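PDB 4AAJ: N-(5'-phosphoribosyl)anthranilate isomerase from Pyrococcus furiosus, which catalyses the isomerisation of N-(5-phospho-beta-D-ribosyl)anthranilate to 1-(2-carboxyphenylamino)-1-deoxy-D-ribulose 5-phosphate, the third of five steps from chorismate to tryptophan. Local coordinates for residues F22-I28 with A41-V47; E33-V37 with I210-V216; V176-L182 with P196-V201; L182-E188 with E218-A223. All coordinates share one frame; numbering follows the deposited sequence.

Contact 1: residues F22-I28 with A41-V47; sequences FVKICGI and ADATGVV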
# COMPACT_ATOMS: atom_id res chain seq x y z
N PHE A 22 0.53 5.96 -10.18
CA PHE A 22 -0.40 5.03 -9.53
C PHE A 22 -0.84 5.61 -8.19
O PHE A 22 -0.01 6.01 -7.38
CB PHE A 22 0.28 3.68 -9.34
CG PHE A 22 -0.66 2.57 -9.02
CD1 PHE A 22 -1.29 1.85 -10.03
CD2 PHE A 22 -0.92 2.21 -7.69
CE1 PHE A 22 -2.15 0.81 -9.74
CE2 PHE A 22 -1.78 1.17 -7.40
CZ PHE A 22 -2.40 0.47 -8.42
N VAL A 23 -2.15 5.69 -7.96
CA VAL A 23 -2.68 6.21 -6.71
C VAL A 23 -3.51 5.12 -6.04
O VAL A 23 -4.48 4.61 -6.62
CB VAL A 23 -3.55 7.47 -6.91
CG1 VAL A 23 -4.06 8.01 -5.58
CG2 VAL A 23 -2.76 8.55 -7.63
N LYS A 24 -3.13 4.75 -4.81
CA LYS A 24 -3.87 3.75 -4.05
C LYS A 24 -4.50 4.44 -2.84
O LYS A 24 -3.82 5.14 -2.10
CB LYS A 24 -2.94 2.62 -3.61
CG LYS A 24 -3.61 1.56 -2.74
CD LYS A 24 -2.68 0.38 -2.51
CE LYS A 24 -3.17 -0.49 -1.36
NZ LYS A 24 -2.76 0.09 -0.04
N ILE A 25 -5.79 4.23 -2.64
CA ILE A 25 -6.46 4.75 -1.45
C ILE A 25 -6.69 3.58 -0.51
O ILE A 25 -7.47 2.69 -0.81
CB ILE A 25 -7.82 5.41 -1.76
CG1 ILE A 25 -7.72 6.43 -2.91
CG2 ILE A 25 -8.42 6.01 -0.48
CD1 ILE A 25 -6.74 7.56 -2.70
N CYS A 26 -6.00 3.58 0.63
CA CYS A 26 -5.94 2.41 1.50
C CYS A 26 -6.91 2.48 2.68
O CYS A 26 -7.31 3.56 3.09
CB CYS A 26 -4.51 2.22 2.03
SG CYS A 26 -4.25 0.53 2.63
N GLY A 27 -7.26 1.31 3.20
CA GLY A 27 -8.00 1.20 4.46
C GLY A 27 -9.46 1.58 4.36
O GLY A 27 -9.96 2.35 5.19
N ILE A 28 -10.15 1.08 3.35
CA ILE A 28 -11.61 1.26 3.29
C ILE A 28 -12.34 0.17 4.08
O ILE A 28 -11.84 -0.97 4.23
CB ILE A 28 -12.15 1.37 1.83
CG1 ILE A 28 -11.90 0.07 1.05
CG2 ILE A 28 -11.56 2.59 1.13
CD1 ILE A 28 -12.65 0.00 -0.28
N ALA A 41 -9.48 6.40 -8.00
CA ALA A 41 -8.24 5.67 -7.63
C ALA A 41 -7.90 4.48 -8.53
O ALA A 41 -8.77 3.88 -9.17
CB ALA A 41 -8.31 5.22 -6.18
N ASP A 42 -6.61 4.13 -8.56
CA ASP A 42 -6.14 2.98 -9.32
C ASP A 42 -6.27 1.67 -8.52
O ASP A 42 -6.38 0.58 -9.09
CB ASP A 42 -4.69 3.18 -9.75
CG ASP A 42 -4.51 4.40 -10.65
OD1 ASP A 42 -5.13 4.44 -11.73
OD2 ASP A 42 -3.76 5.33 -10.26
N ALA A 43 -6.23 1.79 -7.20
CA ALA A 43 -6.33 0.62 -6.34
C ALA A 43 -6.83 1.04 -4.96
O ALA A 43 -6.79 2.21 -4.61
CB ALA A 43 -4.99 -0.11 -6.24
N THR A 44 -7.27 0.05 -4.19
CA THR A 44 -7.67 0.31 -2.81
C THR A 44 -7.16 -0.86 -1.95
O THR A 44 -6.46 -1.75 -2.45
CB THR A 44 -9.21 0.54 -2.68
OG1 THR A 44 -9.54 1.01 -1.36
CG2 THR A 44 -10.00 -0.73 -2.98
N GLY A 45 -7.49 -0.84 -0.66
CA GLY A 45 -7.01 -1.87 0.24
C GLY A 45 -7.96 -2.03 1.41
O GLY A 45 -8.63 -1.06 1.81
N VAL A 46 -8.05 -3.26 1.90
CA VAL A 46 -8.83 -3.58 3.10
C VAL A 46 -7.89 -4.19 4.12
O VAL A 46 -7.09 -5.06 3.78
CB VAL A 46 -10.04 -4.50 2.82
CG1 VAL A 46 -11.11 -3.76 2.00
CG2 VAL A 46 -9.65 -5.82 2.16
N VAL A 47 -7.99 -3.74 5.37
CA VAL A 47 -7.11 -4.21 6.44
C VAL A 47 -7.81 -5.36 7.18
O VAL A 47 -8.95 -5.22 7.62
CB VAL A 47 -6.75 -3.07 7.43
CG1 VAL A 47 -5.91 -3.59 8.61
CG2 VAL A 47 -6.04 -1.92 6.71
O HOH W 1 -9.68 -1.38 5.86

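Contact 2: residues E33-V37 with I210-V216; sequences ELEIV and IKDPKLV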
# COMPACT_ATOMS: atom_id res chain seq x y z
N GLU A 33 -17.55 3.25 0.84
CA GLU A 33 -16.21 3.80 0.63
C GLU A 33 -15.57 3.26 -0.65
O GLU A 33 -14.84 3.97 -1.32
CB GLU A 33 -15.33 3.52 1.84
CG GLU A 33 -15.50 4.53 2.97
CD GLU A 33 -14.63 4.20 4.17
OE1 GLU A 33 -14.67 3.04 4.63
OE2 GLU A 33 -13.93 5.10 4.67
N LEU A 34 -15.88 2.01 -0.99
CA LEU A 34 -15.42 1.43 -2.25
C LEU A 34 -15.90 2.26 -3.44
O LEU A 34 -15.11 2.61 -4.31
CB LEU A 34 -15.86 -0.04 -2.37
CG LEU A 34 -15.58 -0.75 -3.71
CD1 LEU A 34 -14.07 -0.86 -3.97
CD2 LEU A 34 -16.22 -2.13 -3.73
N GLU A 35 -17.18 2.60 -3.45
CA GLU A 35 -17.76 3.39 -4.54
C GLU A 35 -17.07 4.74 -4.72
O GLU A 35 -16.79 5.16 -5.83
CB GLU A 35 -19.27 3.54 -4.34
CG GLU A 35 -20.02 2.27 -4.68
CD GLU A 35 -21.44 2.23 -4.14
OE1 GLU A 35 -21.85 3.19 -3.43
OE2 GLU A 35 -22.14 1.24 -4.41
N ILE A 36 -16.80 5.41 -3.60
CA ILE A 36 -16.07 6.67 -3.58
C ILE A 36 -14.67 6.55 -4.21
O ILE A 36 -14.32 7.33 -5.10
CB ILE A 36 -15.99 7.24 -2.14
CG1 ILE A 36 -17.40 7.43 -1.55
CG2 ILE A 36 -15.22 8.55 -2.12
CD1 ILE A 36 -17.44 7.58 -0.04
N VAL A 37 -13.88 5.56 -3.76
CA VAL A 37 -12.50 5.40 -4.24
C VAL A 37 -12.44 4.85 -5.67
O VAL A 37 -11.57 5.25 -6.45
CB VAL A 37 -11.61 4.57 -3.25
CG1 VAL A 37 -11.66 5.17 -1.86
CG2 VAL A 37 -12.02 3.11 -3.20
N ILE A 210 -13.88 8.19 7.90
CA ILE A 210 -14.54 7.75 6.67
C ILE A 210 -13.95 8.53 5.50
O ILE A 210 -13.74 9.74 5.59
CB ILE A 210 -16.08 7.96 6.74
CG1 ILE A 210 -16.68 7.29 7.98
CG2 ILE A 210 -16.76 7.43 5.48
CD1 ILE A 210 -18.01 7.85 8.42
N LYS A 211 -13.65 7.83 4.40
CA LYS A 211 -13.09 8.46 3.21
C LYS A 211 -14.02 9.55 2.66
O LYS A 211 -15.20 9.30 2.43
CB LYS A 211 -12.77 7.42 2.13
CG LYS A 211 -11.31 6.94 2.11
CD LYS A 211 -10.95 6.14 3.35
CE LYS A 211 -9.47 5.79 3.35
NZ LYS A 211 -9.05 5.27 4.67
N ASP A 212 -13.47 10.75 2.46
CA ASP A 212 -14.24 11.91 2.01
C ASP A 212 -14.13 12.06 0.50
O ASP A 212 -13.02 12.19 -0.03
CB ASP A 212 -13.72 13.18 2.69
CG ASP A 212 -14.43 14.44 2.20
OD1 ASP A 212 -15.54 14.72 2.70
OD2 ASP A 212 -13.87 15.15 1.34
N PRO A 213 -15.28 12.05 -0.21
CA PRO A 213 -15.28 12.12 -1.68
C PRO A 213 -14.53 13.32 -2.26
O PRO A 213 -13.89 13.19 -3.31
CB PRO A 213 -16.77 12.19 -2.03
CG PRO A 213 -17.44 11.50 -0.88
CD PRO A 213 -16.65 11.92 0.32
N LYS A 214 -14.60 14.46 -1.59
CA LYS A 214 -13.93 15.66 -2.07
C LYS A 214 -12.43 15.63 -1.81
O LYS A 214 -11.65 16.09 -2.64
CB LYS A 214 -14.57 16.93 -1.49
CG LYS A 214 -15.90 17.28 -2.15
CD LYS A 214 -16.71 18.28 -1.33
CE LYS A 214 -18.07 18.52 -1.96
NZ LYS A 214 -19.00 19.21 -1.03
N LEU A 215 -12.02 15.07 -0.67
CA LEU A 215 -10.60 14.88 -0.38
C LEU A 215 -9.97 13.83 -1.31
O LEU A 215 -8.89 14.06 -1.86
CB LEU A 215 -10.35 14.53 1.10
CG LEU A 215 -10.66 15.60 2.17
CD1 LEU A 215 -10.27 15.09 3.55
CD2 LEU A 215 -9.98 16.93 1.89
N VAL A 216 -10.67 12.71 -1.49
CA VAL A 216 -10.26 11.65 -2.43
C VAL A 216 -10.03 12.22 -3.84
O VAL A 216 -8.95 12.06 -4.41
CB VAL A 216 -11.28 10.48 -2.47
CG1 VAL A 216 -11.00 9.54 -3.64
CG2 VAL A 216 -11.27 9.71 -1.16

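Contact 3: residues V176-L182 with P196-V201; sequences VIVAGGL and PYGVDV. With SO4 (sulfate ion), chain B.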
# COMPACT_ATOMS: atom_id res chain seq x y z
N VAL A 176 8.57 2.01 -6.77
CA VAL A 176 8.02 2.01 -5.40
C VAL A 176 6.73 2.80 -5.30
O VAL A 176 6.50 3.75 -6.05
CB VAL A 176 9.01 2.57 -4.34
CG1 VAL A 176 10.33 1.82 -4.33
CG2 VAL A 176 9.24 4.06 -4.52
N ILE A 177 5.90 2.41 -4.34
CA ILE A 177 4.76 3.22 -3.92
C ILE A 177 5.17 3.80 -2.58
O ILE A 177 5.68 3.08 -1.74
CB ILE A 177 3.49 2.33 -3.72
CG1 ILE A 177 3.21 1.49 -4.97
CG2 ILE A 177 2.29 3.16 -3.30
CD1 ILE A 177 2.91 2.29 -6.21
N VAL A 178 5.00 5.11 -2.41
CA VAL A 178 5.41 5.74 -1.16
C VAL A 178 4.17 6.08 -0.31
O VAL A 178 3.13 6.45 -0.85
CB VAL A 178 6.34 6.95 -1.44
CG1 VAL A 178 5.57 8.09 -2.11
CG2 VAL A 178 7.05 7.41 -0.17
N ALA A 179 4.25 5.89 1.00
CA ALA A 179 3.12 6.17 1.88
C ALA A 179 3.59 6.74 3.20
O ALA A 179 4.73 6.52 3.61
CB ALA A 179 2.30 4.91 2.11
N GLY A 180 2.68 7.44 3.88
CA GLY A 180 2.94 7.92 5.22
C GLY A 180 2.69 9.41 5.30
O GLY A 180 3.49 10.21 4.81
N GLY A 181 1.55 9.76 5.89
CA GLY A 181 1.22 11.14 6.17
C GLY A 181 0.95 12.00 4.96
O GLY A 181 1.04 13.22 5.04
N LEU A 182 0.63 11.38 3.82
CA LEU A 182 0.35 12.14 2.61
C LEU A 182 -1.04 12.77 2.67
O LEU A 182 -1.96 12.20 3.24
CB LEU A 182 0.48 11.28 1.34
CG LEU A 182 1.81 10.56 1.07
CD1 LEU A 182 1.72 9.78 -0.23
CD2 LEU A 182 2.99 11.51 1.04
N PRO A 196 8.17 8.72 -7.27
CA PRO A 196 7.83 7.30 -7.13
C PRO A 196 6.99 6.80 -8.31
O PRO A 196 6.52 7.59 -9.12
CB PRO A 196 6.99 7.28 -5.86
CG PRO A 196 6.27 8.59 -5.90
CD PRO A 196 7.23 9.58 -6.52
N TYR A 197 6.81 5.48 -8.38
CA TYR A 197 5.88 4.89 -9.33
C TYR A 197 4.43 5.19 -8.91
O TYR A 197 3.54 5.34 -9.75
CB TYR A 197 6.15 3.38 -9.45
CG TYR A 197 5.11 2.63 -10.26
CD1 TYR A 197 5.15 2.63 -11.65
CD2 TYR A 197 4.08 1.92 -9.62
CE1 TYR A 197 4.19 1.95 -12.39
CE2 TYR A 197 3.13 1.24 -10.36
CZ TYR A 197 3.19 1.26 -11.74
OH TYR A 197 2.24 0.58 -12.47
N GLY A 198 4.19 5.30 -7.60
CA GLY A 198 2.87 5.65 -7.10
C GLY A 198 2.85 6.15 -5.67
O GLY A 198 3.89 6.20 -5.00
N VAL A 199 1.68 6.55 -5.22
CA VAL A 199 1.49 7.01 -3.85
C VAL A 199 0.33 6.27 -3.21
O VAL A 199 -0.57 5.79 -3.91
CB VAL A 199 1.23 8.54 -3.74
CG1 VAL A 199 2.50 9.33 -4.05
CG2 VAL A 199 0.08 8.98 -4.64
N ASP A 200 0.36 6.19 -1.89
CA ASP A 200 -0.65 5.49 -1.11
C ASP A 200 -1.07 6.41 0.03
O ASP A 200 -0.23 6.98 0.72
CB ASP A 200 -0.04 4.20 -0.57
CG ASP A 200 -0.99 3.39 0.26
OD1 ASP A 200 -1.88 2.74 -0.31
OD2 ASP A 200 -0.84 3.37 1.50
N VAL A 201 -2.38 6.54 0.24
CA VAL A 201 -2.90 7.39 1.32
C VAL A 201 -4.10 6.73 2.01
O VAL A 201 -4.85 5.99 1.38
CB VAL A 201 -3.27 8.80 0.77
CG1 VAL A 201 -4.27 8.70 -0.37
CG2 VAL A 201 -3.80 9.71 1.87
S SO4 B . -1.62 7.36 6.01
O1 SO4 B . -1.13 6.01 5.67
O2 SO4 B . -2.81 7.19 6.88
O3 SO4 B . -2.00 8.12 4.81
O4 SO4 B . -0.55 8.09 6.72
O HOH W 2 9.72 4.44 -8.16
O HOH W 3 0.10 8.40 2.98

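Contact 4: residues L182-E188 with E218-A223; sequences LNAENVE and EFVRRA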
# COMPACT_ATOMS: atom_id res chain seq x y z
N LEU A 182 0.63 11.38 3.82
CA LEU A 182 0.35 12.14 2.61
C LEU A 182 -1.04 12.77 2.67
O LEU A 182 -1.96 12.20 3.24
CB LEU A 182 0.48 11.28 1.34
CG LEU A 182 1.81 10.56 1.07
CD1 LEU A 182 1.72 9.78 -0.23
CD2 LEU A 182 2.99 11.51 1.04
N ASN A 183 -1.16 13.94 2.07
CA ASN A 183 -2.45 14.62 1.89
C ASN A 183 -2.33 15.58 0.71
O ASN A 183 -1.25 15.72 0.14
CB ASN A 183 -2.86 15.36 3.18
CG ASN A 183 -1.81 16.35 3.66
OD1 ASN A 183 -1.21 17.08 2.86
ND2 ASN A 183 -1.60 16.38 4.96
N ALA A 184 -3.43 16.23 0.34
CA ALA A 184 -3.45 17.13 -0.83
C ALA A 184 -2.42 18.27 -0.76
O ALA A 184 -1.95 18.75 -1.79
CB ALA A 184 -4.85 17.69 -1.04
N GLU A 185 -2.07 18.67 0.46
CA GLU A 185 -1.19 19.81 0.70
C GLU A 185 0.29 19.47 0.54
O GLU A 185 1.12 20.37 0.34
CB GLU A 185 -1.44 20.41 2.09
CG GLU A 185 -2.91 20.68 2.42
CD GLU A 185 -3.55 21.69 1.48
OE1 GLU A 185 -3.16 22.88 1.50
OE2 GLU A 185 -4.47 21.29 0.72
N ASN A 186 0.63 18.19 0.63
CA ASN A 186 2.02 17.75 0.56
C ASN A 186 2.32 16.74 -0.55
O ASN A 186 3.49 16.50 -0.87
CB ASN A 186 2.50 17.22 1.92
CG ASN A 186 1.77 15.95 2.36
OD1 ASN A 186 1.21 15.22 1.54
ND2 ASN A 186 1.79 15.68 3.66
N VAL A 187 1.27 16.15 -1.13
CA VAL A 187 1.43 15.08 -2.13
C VAL A 187 2.25 15.51 -3.35
O VAL A 187 3.13 14.78 -3.81
CB VAL A 187 0.07 14.45 -2.55
CG1 VAL A 187 -0.84 15.47 -3.23
CG2 VAL A 187 0.28 13.24 -3.45
N GLU A 188 1.97 16.71 -3.86
CA GLU A 188 2.65 17.23 -5.04
C GLU A 188 4.15 17.41 -4.81
O GLU A 188 4.96 17.13 -5.69
CB GLU A 188 2.00 18.53 -5.51
CG GLU A 188 0.52 18.38 -5.86
CD GLU A 188 -0.02 19.52 -6.70
OE1 GLU A 188 0.27 20.69 -6.39
OE2 GLU A 188 -0.76 19.23 -7.67
N GLU A 218 -9.67 15.35 -4.85
CA GLU A 218 -8.61 16.35 -4.83
C GLU A 218 -7.22 15.71 -4.76
O GLU A 218 -6.33 16.07 -5.54
CB GLU A 218 -8.80 17.29 -3.64
CG GLU A 218 -7.91 18.52 -3.64
CD GLU A 218 -7.93 19.26 -2.31
OE1 GLU A 218 -8.77 18.93 -1.45
OE2 GLU A 218 -7.09 20.17 -2.13
N PHE A 219 -7.04 14.77 -3.84
CA PHE A 219 -5.77 14.08 -3.69
C PHE A 219 -5.34 13.41 -4.99
O PHE A 219 -4.21 13.58 -5.44
CB PHE A 219 -5.82 13.03 -2.57
CG PHE A 219 -4.49 12.37 -2.29
CD1 PHE A 219 -4.05 11.30 -3.06
CD2 PHE A 219 -3.68 12.83 -1.26
CE1 PHE A 219 -2.83 10.70 -2.81
CE2 PHE A 219 -2.46 12.23 -1.01
CZ PHE A 219 -2.03 11.16 -1.78
N VAL A 220 -6.25 12.64 -5.58
CA VAL A 220 -5.95 11.90 -6.80
C VAL A 220 -5.60 12.87 -7.93
O VAL A 220 -4.58 12.71 -8.60
CB VAL A 220 -7.10 10.94 -7.21
CG1 VAL A 220 -6.81 10.25 -8.53
CG2 VAL A 220 -7.34 9.89 -6.12
N ARG A 221 -6.44 13.89 -8.11
CA ARG A 221 -6.24 14.89 -9.17
C ARG A 221 -4.87 15.56 -9.07
O ARG A 221 -4.13 15.60 -10.05
CB ARG A 221 -7.36 15.95 -9.13
CG ARG A 221 -7.42 16.85 -10.36
CD ARG A 221 -8.45 17.96 -10.20
NE ARG A 221 -8.06 18.95 -9.19
CZ ARG A 221 -8.72 19.19 -8.06
NH1 ARG A 221 -9.83 18.52 -7.78
NH2 ARG A 221 -8.27 20.10 -7.21
N ARG A 222 -4.54 16.06 -7.87
CA ARG A 222 -3.26 16.72 -7.62
C ARG A 222 -2.07 15.78 -7.85
O ARG A 222 -1.07 16.19 -8.44
CB ARG A 222 -3.21 17.28 -6.19
CG ARG A 222 -4.11 18.48 -5.95
CD ARG A 222 -3.80 19.13 -4.61
NE ARG A 222 -4.71 20.24 -4.32
CZ ARG A 222 -4.48 21.18 -3.41
NH1 ARG A 222 -3.38 21.16 -2.68
NH2 ARG A 222 -5.38 22.14 -3.22
N ALA A 223 -2.20 14.54 -7.38
CA ALA A 223 -1.15 13.54 -7.54
C ALA A 223 -0.93 13.21 -9.02
O ALA A 223 0.20 13.14 -9.48
CB ALA A 223 -1.47 12.28 -6.75

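Contact 1: residues F22-I28 with A41-V47
Val-23 and Asp-42 open the pairing of strands 22-25 and 43-47, two parallel neighbours in a (βα)8 barrel joined by a beta-alpha-beta crossover through helix 31-38. The pairing begins with a side chain standing in for a strand: Asp-42 OD2 accepts from Val-23 N at 2.8 Å through its anti lone pair. With chi1 at -61°, the carboxylate folds back beside its own backbone N, and that N donates a hydrogen bond to Val-23 O at 2.9 Å. The two residues therefore satisfy each other in both directions, while Ala-43 N adds a weak bond to the same carbonyl. The charge on Asp-42 OD2 has a further partner in Lys-224. Asp-42 CB, meanwhile, rests over one face of the Phe-22 ring in a CH-pi contact, 3.7 Å from the centroid. Further along, Ile-25 N reaches Ala-43 O at 3.0 Å, a regular parallel-sheet bond. Lys-24 runs alongside Ala-43, but its ammonium is engaged elsewhere, by Asp-200 and Gln-97. Past the end of strand 22-25, Ile-28 N donates at 3.0 Å to Gly-45 O, still within strand 43-47, and Gly-27 N does so weakly. Any side chain on Gly-45 would press against Cys-26 SG, so glycine suits this close approach. A water bridges Ile-28 O and Val-47 N. Between the Ala-43 and Gly-45 bonds, the carbonyl of Ile-25 is taken by a hydroxyl: Thr-44, with OG1 anti to its backbone N (chi1 -170°), donates to Ile-25 O at 2.7 Å, the oxygen standing almost straight off the end of the carbonyl.

Contact 2: residues E33-V37 with I210-V216
Glu-33 and Lys-211 supply the polar half of this contact, and Ile-36 with Pro-213 the apolar half; together they join helix 31-38, the first of the barrel's outer layer, to the entrance of its last, helix 213-225. The hydrogen bonding across the interface rests on one carboxylate oxygen. Lys-211 N donates to Glu-33 OE2 at 2.8 Å, nearly straight at 169°, and meets the anti lone pair. Glu-33 holds CG beside its backbone N and then runs extended, so that the carboxylate arrives at the short strand 210-211 across the side chain of Ile-210. OE1 is occupied in turn by Lys-29 N. The aliphatic part of Lys-211 lies against the acid, CD standing 3.4 Å from Glu-33 OE2, but its ammonium passes on to Glu-206, Ser-202 and the carbonyls of Cys-26 and Gly-27. An alanine in place of Glu-33 would probably leave Lys-211 N and Lys-29 N without their acceptor and set strand 210-211 free to shift against the helix. The apolar part is centred on Ile-36: its CG2 sits 3.6 Å from Pro-213 CA, and the same methyl reaches Val-216 CG2 at 4.2 Å. Within the second segment, Asp-212 is the N-cap, its OD2 accepting from Leu-215 N at 2.7 Å. Chemically, then, Glu-33 is a buried carboxylate with both oxygens taken by backbone N-H groups, probably kept ionised by them and by the nearby lysine, while Ile-36 adds apolar contact to Pro-213 and Val-216.

Contact 3: residues V176-L182 with P196-V201
Both torsions of Ile-177 (chi1 -53°, chi2 -62°) fold its CD1 back onto Gly-198, so that the methyl lies 3.5 Å from Gly-198 CA, tighter than ordinary van der Waals contact. A CB at that position would collide with it, consistent with a glycine there. The same methyl also meets the edge of the Tyr-197 ring, while CG2, on the other branch, rests 3.7 Å from Asp-200 CB, the two side chains crossing at about a right angle. Asp-200 carries its carboxylate past Ala-179, and OD1 pairs with Lys-24 of the next strand. On the sheet face opposite Ile-177, Val-178 CG1 packs on Val-199 CG1 at 3.8 Å, and Leu-182 CD1 continues that apolar surface over Val-199 CB. Backbone bonds bind strands 176-179 and 198-201 in parallel: Val-178 N to Gly-198 O at 3.0 Å, then Asp-200 N to Val-178 O at 3.0 Å. Past the strand ends a water bridges the two segments, accepting from Gly-180 N and Leu-182 N and donating to Asp-200 O and a sulfate oxygen. Gly-181 N grips the sulfate at O4 (2.8 Å), and Ser-202 N and Ser-203 N also donate to it. An anion held by backbone N-H groups after the seventh and eighth strands is consistent with the phosphate site typical of phosphate-binding (βα)8 barrels, here probably that of the substrate.

Contact 4: residues L182-E188 with E218-A223
On the outer layer of the (βα)8 barrel, where the turn before helix 187-194 meets helix 213-225, Ala-184 and Val-187 lie against Arg-222 and Phe-219. The aromatic ring is the hydrophobic half. Its chi1 of -175° swings Phe-219 in toward the turn, so that Asn-183 and Ala-184 N come up at the ring's edge, Leu-182 CB lies beside CE2, and Val-187 CG1 sits over a face. The second methyl, Val-187 CG2, reaches Phe-219 CZ at 3.5 Å and also Ala-223 CB. Arg-222 forms the polar half. Extended from CG to NE, it brings NH1 to 2.9 Å from Ala-184 O, approaching from above the carbonyl plane, off the lone pairs. Charge alone adds Glu-185 OE2 at 3.6 Å from NH1, and Glu-218 OE2 at 2.8 Å from NH2. Both acid oxygens lie well out of the guanidinium plane and on the same side of it, as does Ala-184 CB. The arginine bridges these like charges, 4.0 Å apart from Glu-185 OE2 to Glu-218 OE2, and probably offsets their repulsion. A leucine replacing Arg-222 would probably leave Ala-184 O without this donor and the two carboxylates without their shared positive charge. The turn is itself braced by Asn-183 N donating to Asn-186 OD1 at 2.7 Å. Neighbouring helices packed side by side around the strands are characteristic of the (βα)8 barrel; here the start of helix 187-194 and its preceding turn lean on helix 213-225.

Followed from the N terminus, contact 1 closes the first beta-alpha-beta unit, a loop of twelve residues holding helix 31-38. Contact 2 begins within that loop and crosses it, reaching over 172 residues to tie the first helix to the entrance of the last. Contact 3 closes the short unit of the seventh and eighth strands and falls wholly between the ends of contact 2. Contact 4 starts in the turn after strand 176-179, crosses both 3 and 2, and binds that turn to helix 213-225. Contacts 1 and 3 flank the seam where strand 198-201 meets strand 22-25, with contacts 2 and 4 packed on the helical layer outside it.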